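Local coordinates for core protein VP4 (Bluetongue virus, PDB 2JHP), which caps viral RNA as a multifunctional core enzyme that binds guanine and S-adenosyl-L-homocysteine in separate pockets, at residues N12-S15 against H16-K19; R588-R592 against S593-V597; V76-D80 against I81-V85. All blocks are in the same frame, centred on the assembly; numbering follows the deposited sequence.

The three contacts are all local, each within one continuous run of residues. Interaction 1 opens a short helix and is partly buried; interaction 3 is a small antiparallel hairpin, also partly buried; interaction 2 is a surface loop without regular structure. Interactions 1 and 3, with centres about 19 Å apart, both rest on strand 67-71 through S71. Interactions 2 and 3 touch and share helix 59-64: I59 touches L78 and K83, Q61 hydrogen-bonds the V597 carbonyl oxygen, and R60 forms a long, weak ion pair with E596. Where they touch, the carboxylates of D80 and E596 come close. Interaction 1 combines a backbone bond with apolar branches and an imidazole, interaction 2 uses a serine hydroxyl, and interaction 3 strand pairing.

Interaction 1: residues N12-S15 against H16-K19; sequences NELS and HIVK
L14 and I17 meet at the ends of their side chains, which cross obliquely, with CD1 of L14 3.8 Å from CD1 of I17. The isoleucine approaches the backbone as well: its CG1 and CD1 both lie against the carbonyl oxygen of L14, with I17 CD1 3.3 Å from L14 O. That oxygen also accepts the I17 N-H over 3.1 Å, from a donor raised 38° out of the carbonyl plane; it thus meets both the backbone N-H and the side chain of I17. The H16 ring lies near both E13 and I17. Its CG sits between the backbone N and the carbonyl carbon (chi1 66°), a torsion that swings the imidazole back along the chain; the CE1 edge then points in plane at the carbonyl oxygen of E13, 3.1 Å away, and one face takes I17 CG1 towards its rim, 3.6 Å above the plane.

These contacts start the weakly bonded helix 15-18, which follows the middle strand, 7-10, of a five-stranded parallel sheet. F102 and M99 of helix 99-112 cover L14 and I17 respectively, whereas the H16 ring meets that of H97. From the first residue of the helix to the one after its end, the extended chain of K19 passes S15, with K19 CE 4.0 Å from S15 OG. V18 brings its CB to the carbonyl oxygen of S15.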
ATOM      1  N   ASN A  12     -26.994  10.468 -17.664  1.00 27.98           N
ATOM      2  CA  ASN A  12     -28.194  10.249 -18.471  1.00 32.35           C
ATOM      3  C   ASN A  12     -27.990   9.575 -19.823  1.00 21.90           C
ATOM      4  O   ASN A  12     -28.788   8.717 -20.210  1.00 37.19           O
ATOM      5  CB  ASN A  12     -28.979  11.557 -18.628  1.00 34.13           C
ATOM      6  CG  ASN A  12     -29.626  12.008 -17.327  1.00 63.40           C
ATOM      7  OD1 ASN A  12     -29.329  13.087 -16.814  1.00 38.11           O
ATOM      8  ND2 ASN A  12     -30.506  11.172 -16.781  1.00 52.95           N
ATOM      9  N   GLU A  13     -26.920   9.947 -20.526  1.00 17.82           N
ATOM     10  CA  GLU A  13     -26.657   9.429 -21.878  1.00  5.14           C
ATOM     11  C   GLU A  13     -26.390   7.925 -21.866  1.00 10.23           C
ATOM     12  O   GLU A  13     -26.335   7.285 -22.914  1.00  8.79           O
ATOM     13  CB  GLU A  13     -25.500  10.197 -22.549  1.00 -7.84           C
ATOM     14  CG  GLU A  13     -24.077   9.728 -22.193  1.00-14.73           C
ATOM     15  CD  GLU A  13     -23.594  10.114 -20.783  1.00 29.28           C
ATOM     16  OE1 GLU A  13     -24.367  10.682 -19.973  1.00-12.20           O
ATOM     17  OE2 GLU A  13     -22.413   9.838 -20.481  1.00 12.85           O
ATOM     18  N   LEU A  14     -26.263   7.375 -20.662  1.00 10.02           N
ATOM     19  CA  LEU A  14     -25.785   6.019 -20.435  1.00 17.76           C
ATOM     20  C   LEU A  14     -26.899   5.185 -19.809  1.00 29.53           C
ATOM     21  O   LEU A  14     -26.916   3.956 -19.925  1.00 31.14           O
ATOM     22  CB  LEU A  14     -24.595   6.092 -19.476  1.00 22.03           C
ATOM     23  CG  LEU A  14     -23.259   5.389 -19.726  1.00 12.60           C
ATOM     24  CD1 LEU A  14     -22.745   5.602 -21.133  1.00 -0.95           C
ATOM     25  CD2 LEU A  14     -22.230   5.890 -18.727  1.00 13.39           C
ATOM     26  N   SER A  15     -27.830   5.883 -19.160  1.00 26.57           N
ATOM     27  CA  SER A  15     -28.924   5.290 -18.386  1.00 22.79           C
ATOM     28  C   SER A  15     -29.720   4.179 -19.083  1.00 22.56           C
ATOM     29  O   SER A  15     -30.209   3.261 -18.424  1.00 31.53           O
ATOM     30  CB  SER A  15     -29.881   6.395 -17.935  1.00 20.98           C
ATOM     31  OG  SER A  15     -31.125   5.858 -17.530  1.00 47.98           O
ATOM     32  N   HIS A  16     -29.863   4.276 -20.401  1.00 20.71           N
ATOM     33  CA  HIS A  16     -30.678   3.331 -21.158  1.00 20.43           C
ATOM     34  C   HIS A  16     -30.070   1.924 -21.250  1.00 19.66           C
ATOM     35  O   HIS A  16     -30.809   0.939 -21.340  1.00 14.99           O
ATOM     36  CB  HIS A  16     -30.970   3.885 -22.556  1.00 14.26           C
ATOM     37  CG  HIS A  16     -29.752   4.022 -23.416  1.00 51.74           C
ATOM     38  ND1 HIS A  16     -28.773   4.962 -23.174  1.00 -5.47           N
ATOM     39  CD2 HIS A  16     -29.355   3.334 -24.514  1.00 16.12           C
ATOM     40  CE1 HIS A  16     -27.822   4.844 -24.087  1.00 17.35           C
ATOM     41  NE2 HIS A  16     -28.154   3.866 -24.912  1.00 -4.52           N
ATOM     42  N   ILE A  17     -28.738   1.835 -21.222  1.00 22.47           N
ATOM     43  CA  ILE A  17     -28.019   0.551 -21.344  1.00 23.74           C
ATOM     44  C   ILE A  17     -28.222  -0.306 -20.097  1.00 12.99           C
ATOM     45  O   ILE A  17     -28.338  -1.535 -20.164  1.00 16.54           O
ATOM     46  CB  ILE A  17     -26.493   0.753 -21.537  1.00 26.71           C
ATOM     47  CG1 ILE A  17     -26.204   1.916 -22.485  1.00 13.01           C
ATOM     48  CG2 ILE A  17     -25.835  -0.536 -22.048  1.00 16.72           C
ATOM     49  CD1 ILE A  17     -24.894   2.616 -22.195  1.00 48.10           C
ATOM     50  N   VAL A  18     -28.260   0.384 -18.967  1.00 18.94           N
ATOM     51  CA  VAL A  18     -28.395  -0.197 -17.644  1.00 11.43           C
ATOM     52  C   VAL A  18     -29.686  -0.998 -17.481  1.00 24.99           C
ATOM     53  O   VAL A  18     -29.655  -2.121 -16.972  1.00 34.10           O
ATOM     54  CB  VAL A  18     -28.324   0.930 -16.601  1.00 -9.91           C
ATOM     55  CG1 VAL A  18     -29.103   0.581 -15.333  1.00 28.64           C
ATOM     56  CG2 VAL A  18     -26.868   1.285 -16.311  1.00 10.75           C
ATOM     57  N   LYS A  19     -30.805  -0.426 -17.932  1.00 30.78           N
ATOM     58  CA  LYS A  19     -32.136  -1.014 -17.731  1.00 25.45           C
ATOM     59  C   LYS A  19     -32.232  -2.471 -18.194  1.00 17.05           C
ATOM     60  O   LYS A  19     -33.057  -3.232 -17.688  1.00 25.09           O
ATOM     61  CB  LYS A  19     -33.213  -0.164 -18.417  1.00 26.32           C
ATOM     62  CG  LYS A  19     -33.475   1.202 -17.778  1.00 10.13           C
ATOM     63  CD  LYS A  19     -34.263   2.118 -18.735  1.00 32.13           C
ATOM     64  CE  LYS A  19     -34.334   3.561 -18.220  1.00  6.95           C
ATOM     65  NZ  LYS A  19     -34.719   4.568 -19.266  1.00 -1.09           N
TER

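Interaction 2: residues R588-R592 against S593-V597; sequences RDLKR and SAAEV
S593 and D589 meet through a hydroxyl-to-backbone hydrogen bond that clasps a type I beta turn, R588 to K591, and the irregular loop leaving it. The S593 OG gives its proton to the carbonyl oxygen of D589 at 2.7 Å, arriving from above the carbonyl plane, 37° out of it. Its torsion makes this possible: OG stands beside the backbone N, opposite the carbonyl carbon (chi1 -72°), and so faces back into the turn. A second clasp lies alongside, where the A595 N-H reaches the carbonyl oxygen of L590 over 3.1 Å with an angle of 158° at the hydrogen. Two successive carbonyls of the turn are thereby each taken by a donor from the residues that follow the turn.

This close-packed side continues into the protein. The D589 carboxylate is hydrogen-bonded to the indole of W578, the S593 carbonyl to that of W479, and V512 touches both L590 and A595. The other side is looser and open to solvent: K591, R592 and A594 are exposed, and the long chains of K591 and R592 lead away from S593-V597. A CA-H...O contact lies here, A594 CA being 3.3 Å from the carbonyl oxygen of K591. Back on the packed side, apolar contact is sparse between L590 and A595, but the CD2 methyl of L590 comes to 3.2 Å from the carbonyl oxygen of A595.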
ATOM      1  N   ARG A 588     -25.816  24.627  14.180  1.00 21.55           N
ATOM      2  CA  ARG A 588     -24.878  24.848  15.317  1.00 14.61           C
ATOM      3  C   ARG A 588     -23.645  23.932  15.359  1.00 -6.83           C
ATOM      4  O   ARG A 588     -22.899  23.899  14.378  1.00 -5.60           O
ATOM      5  CB  ARG A 588     -25.572  25.063  16.673  1.00 21.15           C
ATOM      6  CG  ARG A 588     -26.550  26.232  16.637  1.00-19.09           C
ATOM      7  CD  ARG A 588     -26.470  27.140  17.857  1.00-20.00           C
ATOM      8  NE  ARG A 588     -27.755  27.805  18.111  1.00  2.99           N
ATOM      9  CZ  ARG A 588     -28.242  28.824  17.402  1.00 29.17           C
ATOM     10  NH1 ARG A 588     -27.559  29.338  16.380  1.00 40.50           N
ATOM     11  NH2 ARG A 588     -29.425  29.337  17.720  1.00 14.67           N
ATOM     12  N   ASP A 589     -23.431  23.186  16.445  1.00  5.68           N
ATOM     13  CA  ASP A 589     -22.175  22.433  16.604  1.00 12.41           C
ATOM     14  C   ASP A 589     -21.864  21.397  15.494  1.00 22.63           C
ATOM     15  O   ASP A 589     -20.927  20.599  15.617  1.00 21.71           O
ATOM     16  CB  ASP A 589     -22.031  21.848  18.023  1.00 21.01           C
ATOM     17  CG  ASP A 589     -23.193  20.975  18.427  1.00 69.97           C
ATOM     18  OD1 ASP A 589     -23.704  21.153  19.565  1.00123.44           O
ATOM     19  OD2 ASP A 589     -23.589  20.106  17.620  1.00 21.31           O
ATOM     20  N   LEU A 590     -22.627  21.448  14.400  1.00 20.55           N
ATOM     21  CA  LEU A 590     -22.438  20.556  13.255  1.00 14.91           C
ATOM     22  C   LEU A 590     -21.923  21.310  12.025  1.00 16.57           C
ATOM     23  O   LEU A 590     -21.513  20.678  11.035  1.00 -2.03           O
ATOM     24  CB  LEU A 590     -23.759  19.834  12.948  1.00 17.67           C
ATOM     25  CG  LEU A 590     -23.915  18.668  11.961  1.00 29.40           C
ATOM     26  CD1 LEU A 590     -24.813  17.600  12.561  1.00 22.05           C
ATOM     27  CD2 LEU A 590     -24.466  19.135  10.612  1.00 -8.61           C
ATOM     28  N   LYS A 591     -21.888  22.643  12.122  1.00 10.38           N
ATOM     29  CA  LYS A 591     -21.754  23.525  10.955  1.00 33.09           C
ATOM     30  C   LYS A 591     -20.381  24.006  10.397  1.00 19.98           C
ATOM     31  O   LYS A 591     -20.122  23.685   9.232  1.00 17.75           O
ATOM     32  CB  LYS A 591     -22.806  24.657  10.996  1.00 46.81           C
ATOM     33  CG  LYS A 591     -22.286  26.101  10.953  1.00 79.22           C
ATOM     34  CD  LYS A 591     -21.906  26.601   9.551  1.00-18.93           C
ATOM     35  CE  LYS A 591     -21.755  28.153   9.632  1.00 -4.74           C
ATOM     36  NZ  LYS A 591     -21.169  28.725   8.377  1.00-13.60           N
ATOM     37  N   ARG A 592     -19.471  24.700  11.110  1.00  5.05           N
ATOM     38  CA  ARG A 592     -19.116  24.700  12.556  1.00 12.27           C
ATOM     39  C   ARG A 592     -18.112  23.574  12.797  1.00 14.58           C
ATOM     40  O   ARG A 592     -16.920  23.831  12.975  1.00 21.75           O
ATOM     41  CB  ARG A 592     -20.284  24.680  13.557  1.00 18.51           C
ATOM     42  CG  ARG A 592     -19.864  24.348  15.012  1.00 -9.16           C
ATOM     43  CD  ARG A 592     -19.673  25.590  15.941  1.00 30.12           C
ATOM     44  NE  ARG A 592     -18.528  25.366  16.865  1.00  3.19           N
ATOM     45  CZ  ARG A 592     -18.535  24.591  17.976  1.00  0.96           C
ATOM     46  NH1 ARG A 592     -19.641  23.934  18.365  1.00 -7.02           N
ATOM     47  NH2 ARG A 592     -17.404  24.436  18.672  1.00 13.72           N
ATOM     48  N   SER A 593     -18.599  22.336  12.783  1.00  8.60           N
ATOM     49  CA  SER A 593     -17.720  21.175  12.771  1.00 13.60           C
ATOM     50  C   SER A 593     -17.391  20.809  11.330  1.00 20.16           C
ATOM     51  O   SER A 593     -16.548  19.936  11.086  1.00 17.12           O
ATOM     52  CB  SER A 593     -18.362  19.983  13.489  1.00  5.85           C
ATOM     53  OG  SER A 593     -18.387  20.192  14.894  1.00  4.49           O
ATOM     54  N   ALA A 594     -18.055  21.487  10.384  1.00-16.34           N
ATOM     55  CA  ALA A 594     -17.932  21.167   8.951  1.00-13.82           C
ATOM     56  C   ALA A 594     -18.282  19.700   8.699  1.00 -5.69           C
ATOM     57  O   ALA A 594     -17.625  19.011   7.921  1.00 -1.41           O
ATOM     58  CB  ALA A 594     -16.519  21.503   8.420  1.00 -9.55           C
ATOM     59  N   ALA A 595     -19.331  19.238   9.373  1.00-12.07           N
ATOM     60  CA  ALA A 595     -19.758  17.848   9.308  1.00 -9.30           C
ATOM     61  C   ALA A 595     -21.107  17.733   8.638  1.00 -9.30           C
ATOM     62  O   ALA A 595     -21.936  18.615   8.748  1.00 -9.63           O
ATOM     63  CB  ALA A 595     -19.832  17.257  10.707  1.00 -9.35           C
ATOM     64  N   GLU A 596     -21.315  16.623   7.945  1.00-13.76           N
ATOM     65  CA  GLU A 596     -22.602  16.303   7.340  1.00 -7.76           C
ATOM     66  C   GLU A 596     -23.052  14.918   7.748  1.00 10.54           C
ATOM     67  O   GLU A 596     -22.316  14.180   8.405  1.00 11.64           O
ATOM     68  CB  GLU A 596     -22.567  16.461   5.817  1.00  4.35           C
ATOM     69  CG  GLU A 596     -21.273  16.024   5.157  1.00  8.81           C
ATOM     70  CD  GLU A 596     -20.929  16.879   3.953  1.00 27.85           C
ATOM     71  OE1 GLU A 596     -21.811  17.633   3.485  1.00 12.37           O
ATOM     72  OE2 GLU A 596     -19.777  16.796   3.472  1.00  7.37           O
ATOM     73  N   VAL A 597     -24.273  14.591   7.337  1.00 16.03           N
ATOM     74  CA  VAL A 597     -25.029  13.464   7.859  1.00 20.16           C
ATOM     75  C   VAL A 597     -25.935  12.889   6.749  1.00 20.70           C
ATOM     76  O   VAL A 597     -26.074  13.499   5.681  1.00 23.71           O
ATOM     77  CB  VAL A 597     -25.862  13.952   9.095  1.00 21.67           C
ATOM     78  CG1 VAL A 597     -26.979  14.908   8.658  1.00-10.70           C
ATOM     79  CG2 VAL A 597     -26.399  12.788   9.926  1.00 28.89           C
TER

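Interaction 3: residues V76-D80 against I81-V85; sequences VQLAD and IIKTV
Q77 folds its side chain across I82, its non-hydrogen-bonded partner in the antiparallel hairpin of strands 75-77 and 82-84. CB leaves the strand on the face shared with I82, and CG continues anti to the backbone N. A bend at the next bond (chi2 68°) then turns the amide back over the hairpin. The amide carbon CD comes to 3.9 Å from I82 CG1. At the tip the two branches part: Q77 OE1 rests 3.5 Å from the same I82 CG1, while Q77 NE2 gives a hydrogen bond of 2.8 Å to the carbonyl oxygen of L78, which lies close to the amide plane of Q77. NE2 also lies 3.5 Å from I81 O. The bond to L78 favours one rotation of the amide and with it the placing of OE1 against the isoleucine.

The backbone supplies the frame. V76 N donates to K83 O at 3.1 Å, nearly straight at 166°. The return bond from K83 N is weak; L78 N to the I81 oxygen completes the pairing before the reversal. Beyond the paired strands, L78 lies side by side with K83, CD2 of L78 3.7 Å from K83 CB, and both touch I59 of helix 59-64. K83 NZ is held by the carbonyl oxygens of T84, at 2.7 Å, and of D488. The end nitrogens of Q77 and K83 thus both bind backbone oxygens, so side-chain donors supplement the three backbone bonds, one of them weak.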
ATOM      1  N   VAL A  76     -19.134  15.276 -13.167  1.00 25.93           N
ATOM      2  CA  VAL A  76     -20.534  15.467 -12.808  1.00 30.77           C
ATOM      3  C   VAL A  76     -20.651  16.595 -11.768  1.00 21.49           C
ATOM      4  O   VAL A  76     -19.774  16.760 -10.909  1.00 14.49           O
ATOM      5  CB  VAL A  76     -21.217  14.112 -12.367  1.00 43.69           C
ATOM      6  CG1 VAL A  76     -20.764  13.658 -10.983  1.00 41.51           C
ATOM      7  CG2 VAL A  76     -22.742  14.198 -12.440  1.00  5.48           C
ATOM      8  N   GLN A  77     -21.718  17.384 -11.883  1.00 14.70           N
ATOM      9  CA  GLN A  77     -21.963  18.498 -10.976  1.00 23.71           C
ATOM     10  C   GLN A  77     -22.714  18.056  -9.719  1.00 59.00           C
ATOM     11  O   GLN A  77     -23.892  17.701  -9.776  1.00 24.89           O
ATOM     12  CB  GLN A  77     -22.731  19.618 -11.685  1.00  3.69           C
ATOM     13  CG  GLN A  77     -23.013  20.818 -10.798  1.00 45.77           C
ATOM     14  CD  GLN A  77     -21.754  21.576 -10.430  1.00 -3.46           C
ATOM     15  OE1 GLN A  77     -21.215  22.339 -11.245  1.00  5.22           O
ATOM     16  NE2 GLN A  77     -21.285  21.388  -9.197  1.00 -5.97           N
ATOM     17  N   LEU A  78     -22.014  18.083  -8.590  1.00 32.83           N
ATOM     18  CA  LEU A  78     -22.611  17.803  -7.285  1.00 18.99           C
ATOM     19  C   LEU A  78     -22.911  19.110  -6.546  1.00 10.54           C
ATOM     20  O   LEU A  78     -22.633  20.197  -7.068  1.00 -3.34           O
ATOM     21  CB  LEU A  78     -21.682  16.903  -6.459  1.00 17.13           C
ATOM     22  CG  LEU A  78     -21.779  15.375  -6.537  1.00 42.23           C
ATOM     23  CD1 LEU A  78     -22.200  14.857  -7.897  1.00 14.71           C
ATOM     24  CD2 LEU A  78     -20.459  14.747  -6.124  1.00 18.28           C
ATOM     25  N   ALA A  79     -23.488  19.010  -5.346  1.00 23.26           N
ATOM     26  CA  ALA A  79     -23.866  20.199  -4.556  1.00 10.60           C
ATOM     27  C   ALA A  79     -22.658  20.844  -3.903  1.00  2.38           C
ATOM     28  O   ALA A  79     -22.738  21.947  -3.373  1.00 27.25           O
ATOM     29  CB  ALA A  79     -24.888  19.823  -3.487  1.00 23.07           C
ATOM     30  N   ASP A  80     -21.541  20.133  -3.974  1.00 24.59           N
ATOM     31  CA  ASP A  80     -20.378  20.366  -3.147  1.00 29.87           C
ATOM     32  C   ASP A  80     -19.226  20.823  -4.026  1.00 20.65           C
ATOM     33  O   ASP A  80     -18.652  21.887  -3.810  1.00 11.51           O
ATOM     34  CB  ASP A  80     -20.007  19.029  -2.478  1.00 40.63           C
ATOM     35  CG  ASP A  80     -19.115  19.193  -1.257  1.00 17.11           C
ATOM     36  OD1 ASP A  80     -18.509  20.272  -1.065  1.00 64.95           O
ATOM     37  OD2 ASP A  80     -19.028  18.222  -0.476  1.00 60.15           O
ATOM     38  N   ILE A  81     -18.889  19.981  -5.006  1.00 14.86           N
ATOM     39  CA  ILE A  81     -17.764  20.190  -5.910  1.00 19.18           C
ATOM     40  C   ILE A  81     -18.143  19.722  -7.319  1.00 19.53           C
ATOM     41  O   ILE A  81     -19.195  19.102  -7.518  1.00 16.45           O
ATOM     42  CB  ILE A  81     -16.488  19.415  -5.437  1.00 28.78           C
ATOM     43  CG1 ILE A  81     -16.754  17.906  -5.350  1.00 55.25           C
ATOM     44  CG2 ILE A  81     -15.959  19.959  -4.101  1.00 55.59           C
ATOM     45  CD1 ILE A  81     -15.494  17.061  -5.327  1.00 14.56           C
ATOM     46  N   ILE A  82     -17.289  20.032  -8.292  1.00 16.51           N
ATOM     47  CA  ILE A  82     -17.391  19.441  -9.619  1.00 15.00           C
ATOM     48  C   ILE A  82     -16.548  18.158  -9.592  1.00 18.67           C
ATOM     49  O   ILE A  82     -15.324  18.190  -9.776  1.00 22.94           O
ATOM     50  CB  ILE A  82     -16.957  20.437 -10.736  1.00 12.78           C
ATOM     51  CG1 ILE A  82     -17.860  21.677 -10.718  1.00  1.34           C
ATOM     52  CG2 ILE A  82     -17.028  19.781 -12.104  1.00 11.01           C
ATOM     53  CD1 ILE A  82     -17.416  22.809 -11.620  1.00 17.33           C
ATOM     54  N   LYS A  83     -17.217  17.036  -9.330  1.00 19.97           N
ATOM     55  CA  LYS A  83     -16.546  15.760  -9.078  1.00 13.22           C
ATOM     56  C   LYS A  83     -16.001  15.113 -10.344  1.00 18.23           C
ATOM     57  O   LYS A  83     -16.751  14.887 -11.287  1.00 21.74           O
ATOM     58  CB  LYS A  83     -17.506  14.784  -8.376  1.00 10.07           C
ATOM     59  CG  LYS A  83     -16.957  13.369  -8.174  1.00 13.09           C
ATOM     60  CD  LYS A  83     -15.816  13.324  -7.153  1.00 34.53           C
ATOM     61  CE  LYS A  83     -15.144  11.954  -7.113  1.00 11.29           C
ATOM     62  NZ  LYS A  83     -13.984  11.822  -8.046  1.00 24.06           N
ATOM     63  N   THR A  84     -14.706  14.795 -10.346  1.00 16.63           N
ATOM     64  CA  THR A  84     -14.081  14.041 -11.436  1.00 25.30           C
ATOM     65  C   THR A  84     -14.708  12.651 -11.549  1.00 17.35           C
ATOM     66  O   THR A  84     -14.898  11.961 -10.543  1.00 25.17           O
ATOM     67  CB  THR A  84     -12.552  13.899 -11.239  1.00 21.58           C
ATOM     68  OG1 THR A  84     -11.971  15.190 -11.033  1.00 20.80           O
ATOM     69  CG2 THR A  84     -11.900  13.258 -12.456  1.00 30.72           C
ATOM     70  N   VAL A  85     -15.033  12.258 -12.778  1.00 18.42           N
ATOM     71  CA  VAL A  85     -15.679  10.973 -13.060  1.00 10.69           C
ATOM     72  C   VAL A  85     -14.780   9.789 -12.687  1.00 14.06           C
ATOM     73  O   VAL A  85     -13.637   9.702 -13.138  1.00 18.42           O
ATOM     74  CB  VAL A  85     -16.169  10.921 -14.540  1.00 11.11           C
ATOM     75  CG1 VAL A  85     -16.263   9.520 -15.056  1.00-13.30           C
ATOM     76  CG2 VAL A  85     -17.522  11.593 -14.663  1.00 19.86           C
TER